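PDB 3GDW: sigma-54 interaction domain protein from Enterococcus faecalis, which is of unknown function, the present piece being an EIIA-type phosphotransferase-system domain of a longer protein that as a whole may bind ATP and DNA. Local coordinates for residues L67-M72 and L102-M107. Sequence-based numbering, arbitrary orientation. Where two conformers were deposited one is given.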
ATOM      1  N   LEU B  67     -17.122  -1.022  -2.304  1.00 26.55           N
ATOM      2  CA  LEU B  67     -15.787  -1.015  -2.852  1.00 26.04           C
ATOM      3  C   LEU B  67     -14.823  -1.793  -1.935  1.00 26.33           C
ATOM      4  O   LEU B  67     -14.618  -1.402  -0.783  1.00 26.35           O
ATOM      5  CB  LEU B  67     -15.317   0.443  -3.020  1.00 25.66           C
ATOM      6  CG  LEU B  67     -13.901   0.659  -3.523  1.00 25.76           C
ATOM      7  CD1 LEU B  67     -13.783   0.216  -5.006  1.00 24.74           C
ATOM      8  CD2 LEU B  67     -13.515   2.126  -3.336  1.00 25.57           C
ATOM      9  N   LEU B  68     -14.253  -2.879  -2.456  1.00 26.51           N
ATOM     10  CA  LEU B  68     -13.202  -3.658  -1.763  1.00 27.14           C
ATOM     11  C   LEU B  68     -11.845  -3.167  -2.211  1.00 26.87           C
ATOM     12  O   LEU B  68     -11.539  -3.177  -3.413  1.00 27.47           O
ATOM     13  CB  LEU B  68     -13.285  -5.152  -2.108  1.00 26.61           C
ATOM     14  CG  LEU B  68     -14.597  -5.880  -1.789  1.00 29.33           C
ATOM     15  CD1 LEU B  68     -14.408  -7.397  -1.950  1.00 31.33           C
ATOM     16  CD2 LEU B  68     -15.121  -5.573  -0.361  1.00 28.68           C
ATOM     17  N   LEU B  69     -11.053  -2.735  -1.248  1.00 25.97           N
ATOM     18  CA  LEU B  69      -9.682  -2.315  -1.480  1.00 24.78           C
ATOM     19  C   LEU B  69      -8.776  -3.374  -0.870  1.00 24.55           C
ATOM     20  O   LEU B  69      -8.804  -3.596   0.339  1.00 24.86           O
ATOM     21  CB  LEU B  69      -9.470  -0.960  -0.778  1.00 23.83           C
ATOM     22  CG  LEU B  69     -10.315   0.204  -1.304  1.00 23.25           C
ATOM     23  CD1 LEU B  69      -9.985   1.472  -0.514  1.00 21.60           C
ATOM     24  CD2 LEU B  69     -10.094   0.429  -2.831  1.00 21.43           C
ATOM     25  N   THR B  70      -7.993  -4.054  -1.700  1.00 24.25           N
ATOM     26  CA  THR B  70      -7.123  -5.123  -1.229  1.00 23.04           C
ATOM     27  C   THR B  70      -5.648  -4.853  -1.595  1.00 22.78           C
ATOM     28  O   THR B  70      -5.330  -3.897  -2.308  1.00 22.57           O
ATOM     29  CB  THR B  70      -7.550  -6.507  -1.839  1.00 24.42           C
ATOM     30  OG1 THR B  70      -7.282  -6.520  -3.264  1.00 22.60           O
ATOM     31  CG2 THR B  70      -9.043  -6.782  -1.574  1.00 23.27           C
ATOM     32  N   ASP B  71      -4.757  -5.712  -1.117  1.00 22.14           N
ATOM     33  CA  ASP B  71      -3.358  -5.601  -1.471  1.00 21.40           C
ATOM     34  C   ASP B  71      -2.963  -6.566  -2.606  1.00 21.94           C
ATOM     35  O   ASP B  71      -2.499  -6.115  -3.658  1.00 23.05           O
ATOM     36  CB  ASP B  71      -2.425  -5.709  -0.234  1.00 20.63           C
ATOM     37  CG  ASP B  71      -2.716  -6.941   0.657  1.00 20.33           C
ATOM     38  OD1 ASP B  71      -3.627  -7.782   0.350  1.00 21.34           O
ATOM     39  OD2 ASP B  71      -1.999  -7.076   1.674  1.00 19.19           O
HETATM   40  N   MSE B  72      -3.113  -7.872  -2.399  1.00 21.93           N
HETATM   41  CA  MSE B  72      -2.583  -8.863  -3.340  1.00 22.87           C
HETATM   42  C   MSE B  72      -3.280 -10.214  -3.142  1.00 24.02           C
HETATM   43  O   MSE B  72      -4.210 -10.325  -2.339  1.00 23.23           O
HETATM   44  CB  MSE B  72      -1.074  -9.010  -3.127  1.00 22.98           C
HETATM   45  CG  MSE B  72      -0.735  -9.365  -1.685  1.00 22.33           C
HETATM   46 SE   MSE B  72       1.094  -9.662  -1.348  0.75 28.25          SE
HETATM   47  CE  MSE B  72       1.432 -11.039  -2.710  1.00 30.33           C
ATOM     48  N   LEU B 102      -7.469   6.768   1.423  1.00 14.71           N
ATOM     49  CA  LEU B 102      -7.862   8.147   1.685  1.00 14.98           C
ATOM     50  C   LEU B 102      -8.845   8.673   0.647  1.00 14.56           C
ATOM     51  O   LEU B 102      -9.887   9.208   1.001  1.00 14.65           O
ATOM     52  CB  LEU B 102      -6.632   9.047   1.761  1.00 15.02           C
ATOM     53  CG  LEU B 102      -6.828  10.545   2.036  1.00 16.08           C
ATOM     54  CD1 LEU B 102      -7.599  10.718   3.318  1.00 17.81           C
ATOM     55  CD2 LEU B 102      -5.480  11.196   2.188  1.00 16.93           C
ATOM     56  N   GLU B 103      -8.500   8.521  -0.625  0.50 14.81           N
ATOM     57  CA  GLU B 103      -9.354   8.993  -1.715  0.50 14.79           C
ATOM     58  C   GLU B 103     -10.704   8.265  -1.771  0.50 14.59           C
ATOM     59  O   GLU B 103     -11.732   8.895  -2.015  0.50 14.13           O
ATOM     60  CB  GLU B 103      -8.579   8.965  -3.053  0.50 15.55           C
ATOM     61  CG  GLU B 103      -7.398   9.956  -3.003  0.50 17.51           C
ATOM     62  CD  GLU B 103      -6.439   9.958  -4.182  0.50 20.64           C
ATOM     63  OE1 GLU B 103      -5.864   8.903  -4.552  0.50 22.33           O
ATOM     64  OE2 GLU B 103      -6.198  11.064  -4.696  0.50 23.31           O
ATOM     65  N   ALA B 104     -10.705   6.958  -1.504  1.00 13.88           N
ATOM     66  CA  ALA B 104     -11.941   6.170  -1.492  1.00 14.30           C
ATOM     67  C   ALA B 104     -12.896   6.621  -0.382  1.00 14.66           C
ATOM     68  O   ALA B 104     -14.071   6.856  -0.620  1.00 15.11           O
ATOM     69  CB  ALA B 104     -11.629   4.697  -1.334  1.00 13.44           C
ATOM     70  N   ILE B 105     -12.378   6.737   0.827  1.00 15.48           N
ATOM     71  CA  ILE B 105     -13.215   7.150   1.967  1.00 16.51           C
ATOM     72  C   ILE B 105     -13.694   8.601   1.775  1.00 16.15           C
ATOM     73  O   ILE B 105     -14.870   8.915   2.021  1.00 16.49           O
ATOM     74  CB  ILE B 105     -12.444   6.957   3.309  1.00 16.12           C
ATOM     75  CG1 ILE B 105     -12.076   5.473   3.508  1.00 18.94           C
ATOM     76  CG2 ILE B 105     -13.244   7.453   4.490  1.00 16.75           C
ATOM     77  CD1 ILE B 105     -13.228   4.553   3.854  1.00 22.10           C
ATOM     78  N   ARG B 106     -12.806   9.480   1.297  1.00 16.57           N
ATOM     79  CA  ARG B 106     -13.191  10.891   1.131  1.00 15.91           C
ATOM     80  C   ARG B 106     -14.388  10.984   0.184  1.00 16.39           C
ATOM     81  O   ARG B 106     -15.443  11.596   0.512  1.00 15.50           O
ATOM     82  CB  ARG B 106     -12.021  11.724   0.598  1.00 16.56           C
ATOM     83  CG  ARG B 106     -12.277  13.243   0.630  1.00 18.53           C
ATOM     84  CD  ARG B 106     -11.150  14.065  -0.003  1.00 21.77           C
ATOM     85  NE  ARG B 106     -10.416  13.352  -1.057  1.00 26.07           N
ATOM     86  CZ  ARG B 106     -10.817  13.225  -2.323  1.00 26.28           C
ATOM     87  NH1 ARG B 106     -11.970  13.761  -2.727  1.00 27.51           N
ATOM     88  NH2 ARG B 106     -10.057  12.561  -3.184  1.00 27.10           N
HETATM   89  N   MSE B 107     -14.242  10.355  -0.979  1.00 15.86           N
HETATM   90  CA  MSE B 107     -15.299  10.407  -1.981  1.00 16.65           C
HETATM   91  C   MSE B 107     -16.564   9.691  -1.526  1.00 16.54           C
HETATM   92  O   MSE B 107     -17.673  10.226  -1.704  1.00 16.84           O
HETATM   93  CB  MSE B 107     -14.805   9.852  -3.314  1.00 16.95           C
HETATM   94  CG  MSE B 107     -13.706  10.688  -3.896  1.00 18.57           C
HETATM   95 SE   MSE B 107     -13.136  10.075  -5.647  0.75 22.39          SE
HETATM   96  CE  MSE B 107     -12.249   8.426  -5.235  1.00 28.03           C
TER
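In this EIIA-type alpha/beta domain, helix 98-109 packs on one face of the parallel sheet, against the inner strand 66-70. The contact is small and wholly apolar. Its centre is Ala104, whose CB points at the sheet and meets two leucine methyls. Leu69 CD1 lies 3.7 Å from Ala104 CB, and Leu67 CD2 lies 3.8 Å from the same methyl. The two leucines stand two residues apart on the strand and face the same way, yet they reach the alanine by different rotations. With CG anti to the backbone N in Leu67 (chi1 177°) and anti to the carbonyl carbon in Leu69 (chi1 -63°), one methyl of each arrives at the same Ala104 CB. Ala104 brings only a methyl to the contact, and its CA lies 8.3 Å from the CA of Leu67. Leu114 and Ile117 of helix 114-135 also pack on Leu67, while Val7 of the neighbouring strand touches Leu69. Asp71 OD2 is hydrogen-bonded to the backbone N of His12 and to Thr98 OG1 of the second subunit. The contact is part of the hydrophobic core between helix and sheet, as in the open alpha/beta fold of mannose-type EIIA domains, with strand order 2-1-3-4.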